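Local coordinates for protein 6-phosphogluconate dehydrogenase NAD-binding (Dyadobacter fermentans, PDB 4GBJ) that probably acts as an NAD(P)-binding oxidoreductase of the 6-phosphogluconate and 3-hydroxyisobutyrate dehydrogenase kind, at residues B[193-197]-B[198-202]; B[243-246]-B[247-251]. One frame throughout, in Å; residues are numbered along the deposited sequence.

Overall arrangement
Two helical sites in one chain illustrate how a helix end and a helix middle, far apart within a chain, can both face the partner subunit. Contact 1 lies where helix 169-197 stops, and contact 2 is two turns within helix 238-254; the centre of contact 1 is about 33 Å from the centre of the chain, that of contact 2 about 13 Å. Within the subunit their centres are about 32 Å apart and their nearest atoms about 19 Å. The dimer brings the two regions together: Thr248 and Thr251 of contact 2 pack on Met194 and Asn198 of the second subunit, residues of its copy of contact 1. The sodium ion, held by Glu154 and Val157, involves neither contact.

Contact 1. Residues B[193-197]-B[198-202]; sequences TMAEK and NGISR
Glu196 and Arg202 pair across the turn that follows helix 169-197, with OE1 of Glu196 2.9 Å from NH1 of Arg202 in a salt bridge. With CG anti to the backbone N (chi1 -179°) and the rest of the chain extended, Glu196 carries OE1 out to the guanidinium, where NH1 meets it nearly in line with the C-O bond while the carboxylate and guanidinium planes stand 72° apart. The same NH1 gives a second, straighter bond to Thr193 OG1 at 3.1 Å, edge-on and in the guanidinium plane. A water bridges Thr193 OG1 and Arg202 NH2, closing a small polar ring; OG1 is also bonded to Gly189 O one turn back, and NH2 to Val226 O. A leucine in place of Arg202 would probably leave the Glu196 carboxylate without its charge partner and the bridging water with one mate fewer.

Backbone bonds end the helix in a Schellman motif: Ile200 N bonds Ala195 O at 3.0 Å and Gly199 N bonds Glu196 O at 3.0 Å. Gly199 is the C-prime residue, its positive phi (77°) being one that glycine adopts readily. Asn198 adds a side-chain bond to the cap, since its ND2 lies 3.0 Å from Met194 O, which sits almost in the amide plane; its OD1 turns to Arg105 of the second subunit.

Apolar contact is slight here. Ala195 CB meets Ile200 CB at 4.1 Å, and selenomethionine Met194 and Ile200 go on to pack against Ala176 and Val172 of the second subunit.

Contact 2. Residues B[243-246]-B[247-251]; sequences KDIN and LTLQT
Leu247 lies over Lys243 and Asp244, one turn earlier in helix 238-254, and each of its side-chain atoms out to CD1 meets one or other of them. CB sits 3.5 Å from Asp244 O. With CG anti to the carbonyl carbon (chi1 -68°), the chain is turned toward Lys243, and CG comes within 3.4 Å of Lys243 O, the very oxygen that Leu247 N bonds. At the tip, CD1 reaches an ion pair: it stands 4.1 Å from Asp244 OD1 and 4.2 Å from Lys243 NZ. Those two polar atoms form a salt bridge of 3.2 Å, with NZ on the syn side of the carboxylate but 30° out of its plane, so the methyl group borders a paired charge.

Leu249 repeats the pattern on another side of the helix. Its CG rests 3.4 Å from Ile245 O, and its CD1 touches the Asn246 OD1 as well as, more loosely, Ile245 CG1.

Beneath these side chains runs the regular i to i+4 ladder of an alpha-helix, from Leu247 N to Lys243 O through Gln250 N to Asn246 O. Thr251 continues the ladder with its N on Leu247 O and adds a second bond to that oxygen from OG1 at 2.8 Å, the two donors arriving from opposite faces of the carbonyl plane.

Leu247, Thr248 and Thr251 all pack on Leu175 of helix 169-197, whereas Ile245 and Leu249 meet helix 260-274 at Ile265 and Arg266 respectively. Lys243 and Asp244 touch Asp71 and Thr98, in loops that follow strands 64-67 and 92-95 of the Rossmann-type sheet.

Contact 1. Residues B[193-197]-B[198-202]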
ATOM      1  N   THR B 193       4.149   8.117 -12.468  1.00 20.17           N
ATOM      2  CA  THR B 193       4.116   9.290 -13.351  1.00 19.29           C
ATOM      3  C   THR B 193       5.273  10.203 -13.052  1.00 21.98           C
ATOM      4  O   THR B 193       5.874  10.701 -13.994  1.00 22.63           O
ATOM      5  CB  THR B 193       2.747  10.012 -13.244  1.00 24.18           C
ATOM      6  OG1 THR B 193       1.777   9.085 -13.684  1.00 24.33           O
ATOM      7  CG2 THR B 193       2.662  11.265 -14.102  1.00 23.91           C
HETATM    8  N   MSE B 194       5.611  10.442 -11.772  1.00 18.91           N
HETATM    9  CA  MSE B 194       6.770  11.253 -11.440  1.00 18.50           C
HETATM   10  C   MSE B 194       8.030  10.641 -12.063  1.00 23.98           C
HETATM   11  O   MSE B 194       8.909  11.356 -12.582  1.00 25.58           O
HETATM   12  CB  MSE B 194       6.979  11.386  -9.894  1.00 20.30           C
HETATM   13  CG  MSE B 194       8.415  11.970  -9.500  1.00 23.64           C
HETATM   14 SE   MSE B 194       8.472  12.255  -7.559  0.67 30.66          SE
HETATM   15  CE  MSE B 194       8.711  10.393  -6.938  1.00 30.54           C
ATOM     16  N   ALA B 195       8.164   9.312 -11.931  1.00 20.91           N
ATOM     17  CA  ALA B 195       9.308   8.586 -12.487  1.00 20.75           C
ATOM     18  C   ALA B 195       9.306   8.722 -14.007  1.00 24.21           C
ATOM     19  O   ALA B 195      10.322   9.128 -14.604  1.00 24.31           O
ATOM     20  CB  ALA B 195       9.241   7.117 -12.060  1.00 22.63           C
ATOM     21  N   GLU B 196       8.140   8.501 -14.637  1.00 20.68           N
ATOM     22  CA  GLU B 196       8.027   8.584 -16.088  1.00 23.17           C
ATOM     23  C   GLU B 196       8.445   9.946 -16.624  1.00 25.36           C
ATOM     24  O   GLU B 196       9.193  10.037 -17.588  1.00 26.24           O
ATOM     25  CB  GLU B 196       6.610   8.261 -16.516  1.00 24.33           C
ATOM     26  CG  GLU B 196       6.407   8.303 -18.012  1.00 29.73           C
ATOM     27  CD  GLU B 196       4.987   7.991 -18.425  1.00 38.45           C
ATOM     28  OE1 GLU B 196       4.119   7.812 -17.536  1.00 30.43           O
ATOM     29  OE2 GLU B 196       4.740   7.953 -19.651  1.00 34.26           O
ATOM     30  N   LYS B 197       8.011  11.003 -15.988  1.00 24.27           N
ATOM     31  CA  LYS B 197       8.376  12.357 -16.448  1.00 26.04           C
ATOM     32  C   LYS B 197       9.847  12.653 -16.156  1.00 32.78           C
ATOM     33  O   LYS B 197      10.389  13.552 -16.748  1.00 31.91           O
ATOM     34  CB  LYS B 197       7.416  13.336 -15.803  1.00 29.24           C
ATOM     35  CG  LYS B 197       6.048  13.053 -16.403  1.00 29.35           C
ATOM     36  CD  LYS B 197       5.241  14.199 -16.507  1.00 38.92           C
ATOM     37  CE  LYS B 197       5.657  15.201 -17.565  1.00 26.27           C
ATOM     38  NZ  LYS B 197       4.877  16.399 -17.265  1.00 29.34           N
ATOM     39  N   ASN B 198      10.507  11.839 -15.304  1.00 30.43           N
ATOM     40  CA  ASN B 198      11.950  11.908 -15.049  1.00 31.14           C
ATOM     41  C   ASN B 198      12.721  10.997 -15.980  1.00 37.11           C
ATOM     42  O   ASN B 198      13.909  10.835 -15.773  1.00 40.51           O
ATOM     43  CB  ASN B 198      12.284  11.576 -13.599  1.00 30.56           C
ATOM     44  CG  ASN B 198      12.341  12.799 -12.745  1.00 41.15           C
ATOM     45  OD1 ASN B 198      13.341  13.517 -12.749  1.00 37.36           O
ATOM     46  ND2 ASN B 198      11.261  13.108 -12.066  1.00 33.62           N
ATOM     47  N   GLY B 199      12.083  10.466 -17.026  1.00 32.18           N
ATOM     48  CA  GLY B 199      12.740   9.600 -18.000  1.00 33.23           C
ATOM     49  C   GLY B 199      12.962   8.191 -17.502  1.00 36.39           C
ATOM     50  O   GLY B 199      13.787   7.508 -18.069  1.00 36.87           O
ATOM     51  N   ILE B 200      12.253   7.742 -16.431  1.00 28.93           N
ATOM     52  CA  ILE B 200      12.404   6.389 -15.886  1.00 27.84           C
ATOM     53  C   ILE B 200      11.191   5.574 -16.319  1.00 32.69           C
ATOM     54  O   ILE B 200      10.073   6.051 -16.184  1.00 32.96           O
ATOM     55  CB  ILE B 200      12.526   6.442 -14.337  1.00 28.08           C
ATOM     56  CG1 ILE B 200      13.782   7.131 -13.900  1.00 27.95           C
ATOM     57  CG2 ILE B 200      12.426   5.073 -13.717  1.00 29.90           C
ATOM     58  CD1 ILE B 200      13.659   7.760 -12.458  1.00 27.62           C
ATOM     59  N   SER B 201      11.389   4.357 -16.772  1.00 27.51           N
ATOM     60  CA  SER B 201      10.261   3.530 -17.203  1.00 27.72           C
ATOM     61  C   SER B 201       9.380   3.154 -16.002  1.00 28.55           C
ATOM     62  O   SER B 201       9.877   2.974 -14.886  1.00 24.62           O
ATOM     63  CB  SER B 201      10.751   2.280 -17.936  1.00 28.06           C
ATOM     64  OG  SER B 201      11.068   1.277 -16.997  1.00 33.60           O
ATOM     65  N   ARG B 202       8.058   3.091 -16.232  1.00 25.40           N
ATOM     66  CA  ARG B 202       7.099   2.813 -15.172  1.00 24.16           C
ATOM     67  C   ARG B 202       7.301   1.367 -14.672  1.00 25.11           C
ATOM     68  O   ARG B 202       7.182   1.058 -13.491  1.00 22.23           O
ATOM     69  CB  ARG B 202       5.668   3.043 -15.694  1.00 24.91           C
ATOM     70  CG  ARG B 202       5.343   4.493 -16.097  1.00 27.77           C
ATOM     71  CD  ARG B 202       4.019   4.541 -16.822  1.00 22.30           C
ATOM     72  NE  ARG B 202       2.865   4.363 -15.932  1.00 21.70           N
ATOM     73  CZ  ARG B 202       2.282   5.338 -15.225  1.00 27.97           C
ATOM     74  NH1 ARG B 202       2.741   6.575 -15.284  1.00 27.94           N
ATOM     75  NH2 ARG B 202       1.211   5.078 -14.472  1.00 20.38           N
TER
HETATM   76  O   HOH W   1      -0.642   7.105 -13.905  1.00 30.46           O

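Contact 2. Residues B[243-246]-B[247-251]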
ATOM      1  N   LYS B 243     -19.025   4.162  -6.878  1.00 25.88           N
ATOM      2  CA  LYS B 243     -20.075   3.683  -5.966  1.00 25.40           C
ATOM      3  C   LYS B 243     -19.447   3.273  -4.614  1.00 28.39           C
ATOM      4  O   LYS B 243     -19.898   3.729  -3.564  1.00 24.15           O
ATOM      5  CB  LYS B 243     -20.799   2.476  -6.570  1.00 26.28           C
ATOM      6  CG  LYS B 243     -21.948   1.906  -5.689  1.00 33.11           C
ATOM      7  CD  LYS B 243     -22.567   0.604  -6.251  1.00 32.80           C
ATOM      8  CE  LYS B 243     -21.721  -0.657  -6.083  1.00 54.44           C
ATOM      9  NZ  LYS B 243     -21.475  -1.019  -4.638  1.00 73.96           N
ATOM     10  N   ASP B 244     -18.315   2.534  -4.669  1.00 24.99           N
ATOM     11  CA  ASP B 244     -17.658   2.047  -3.461  1.00 23.93           C
ATOM     12  C   ASP B 244     -16.996   3.168  -2.650  1.00 23.56           C
ATOM     13  O   ASP B 244     -17.178   3.198  -1.430  1.00 23.41           O
ATOM     14  CB  ASP B 244     -16.639   0.925  -3.758  1.00 26.10           C
ATOM     15  CG  ASP B 244     -17.239  -0.489  -3.855  1.00 43.78           C
ATOM     16  OD1 ASP B 244     -18.492  -0.646  -3.605  1.00 42.46           O
ATOM     17  OD2 ASP B 244     -16.459  -1.453  -4.109  1.00 45.36           O
ATOM     18  N   ILE B 245     -16.270   4.082  -3.277  1.00 19.29           N
ATOM     19  CA  ILE B 245     -15.657   5.164  -2.512  1.00 17.29           C
ATOM     20  C   ILE B 245     -16.738   6.080  -1.888  1.00 20.48           C
ATOM     21  O   ILE B 245     -16.520   6.601  -0.810  1.00 21.53           O
ATOM     22  CB  ILE B 245     -14.614   5.954  -3.326  1.00 18.70           C
ATOM     23  CG1 ILE B 245     -13.670   6.702  -2.438  1.00 17.96           C
ATOM     24  CG2 ILE B 245     -15.239   6.905  -4.341  1.00 21.05           C
ATOM     25  CD1 ILE B 245     -12.725   5.792  -1.587  1.00 22.78           C
ATOM     26  N   ASN B 246     -17.853   6.288  -2.552  1.00 17.76           N
ATOM     27  CA  ASN B 246     -18.961   7.068  -1.999  1.00 17.98           C
ATOM     28  C   ASN B 246     -19.590   6.390  -0.799  1.00 24.73           C
ATOM     29  O   ASN B 246     -19.971   7.110   0.137  1.00 26.10           O
ATOM     30  CB  ASN B 246     -20.025   7.371  -3.029  1.00 23.71           C
ATOM     31  CG  ASN B 246     -19.630   8.498  -3.977  1.00 27.10           C
ATOM     32  OD1 ASN B 246     -18.815   9.361  -3.671  1.00 26.32           O
ATOM     33  ND2 ASN B 246     -20.178   8.524  -5.170  1.00 20.48           N
ATOM     34  N   LEU B 247     -19.644   5.017  -0.760  1.00 20.35           N
ATOM     35  CA  LEU B 247     -20.138   4.301   0.435  1.00 19.82           C
ATOM     36  C   LEU B 247     -19.182   4.592   1.605  1.00 22.75           C
ATOM     37  O   LEU B 247     -19.614   4.821   2.716  1.00 21.60           O
ATOM     38  CB  LEU B 247     -20.212   2.782   0.199  1.00 19.91           C
ATOM     39  CG  LEU B 247     -21.245   2.221  -0.801  1.00 25.50           C
ATOM     40  CD1 LEU B 247     -21.166   0.751  -0.840  1.00 26.82           C
ATOM     41  CD2 LEU B 247     -22.668   2.626  -0.437  1.00 30.57           C
ATOM     42  N   THR B 248     -17.869   4.571   1.340  1.00 23.07           N
ATOM     43  CA  THR B 248     -16.853   4.859   2.348  1.00 21.72           C
ATOM     44  C   THR B 248     -16.995   6.289   2.877  1.00 23.45           C
ATOM     45  O   THR B 248     -16.939   6.518   4.096  1.00 23.60           O
ATOM     46  CB  THR B 248     -15.488   4.600   1.744  1.00 24.65           C
ATOM     47  OG1 THR B 248     -15.442   3.221   1.384  1.00 33.69           O
ATOM     48  CG2 THR B 248     -14.336   5.005   2.677  1.00 23.81           C
ATOM     49  N   LEU B 249     -17.109   7.250   1.978  1.00 18.72           N
ATOM     50  CA  LEU B 249     -17.252   8.643   2.386  1.00 20.29           C
ATOM     51  C   LEU B 249     -18.513   8.859   3.208  1.00 25.39           C
ATOM     52  O   LEU B 249     -18.460   9.583   4.200  1.00 23.89           O
ATOM     53  CB  LEU B 249     -17.233   9.570   1.189  1.00 19.45           C
ATOM     54  CG  LEU B 249     -15.867   9.696   0.518  1.00 20.79           C
ATOM     55  CD1 LEU B 249     -16.004  10.215  -0.939  1.00 19.81           C
ATOM     56  CD2 LEU B 249     -14.951  10.626   1.345  1.00 18.84           C
ATOM     57  N   GLN B 250     -19.630   8.211   2.831  1.00 24.03           N
ATOM     58  CA  GLN B 250     -20.860   8.337   3.627  1.00 23.95           C
ATOM     59  C   GLN B 250     -20.672   7.739   4.993  1.00 26.07           C
ATOM     60  O   GLN B 250     -21.142   8.294   5.982  1.00 26.44           O
ATOM     61  CB  GLN B 250     -22.044   7.657   2.933  1.00 25.56           C
ATOM     62  CG  GLN B 250     -23.404   7.917   3.609  1.00 34.66           C
ATOM     63  CD  GLN B 250     -23.765   9.408   3.577  1.00 65.48           C
ATOM     64  OE1 GLN B 250     -23.784  10.012   2.496  1.00 68.98           O
ATOM     65  NE2 GLN B 250     -24.047  10.068   4.747  1.00 35.82           N
ATOM     66  N   THR B 251     -20.084   6.534   5.035  1.00 22.20           N
ATOM     67  CA  THR B 251     -19.851   5.811   6.277  1.00 21.56           C
ATOM     68  C   THR B 251     -18.961   6.649   7.212  1.00 24.92           C
ATOM     69  O   THR B 251     -19.260   6.773   8.401  1.00 23.91           O
ATOM     70  CB  THR B 251     -19.237   4.435   5.956  1.00 25.46           C
ATOM     71  OG1 THR B 251     -20.213   3.704   5.235  1.00 31.46           O
ATOM     72  CG2 THR B 251     -18.825   3.667   7.185  1.00 28.82           C
TER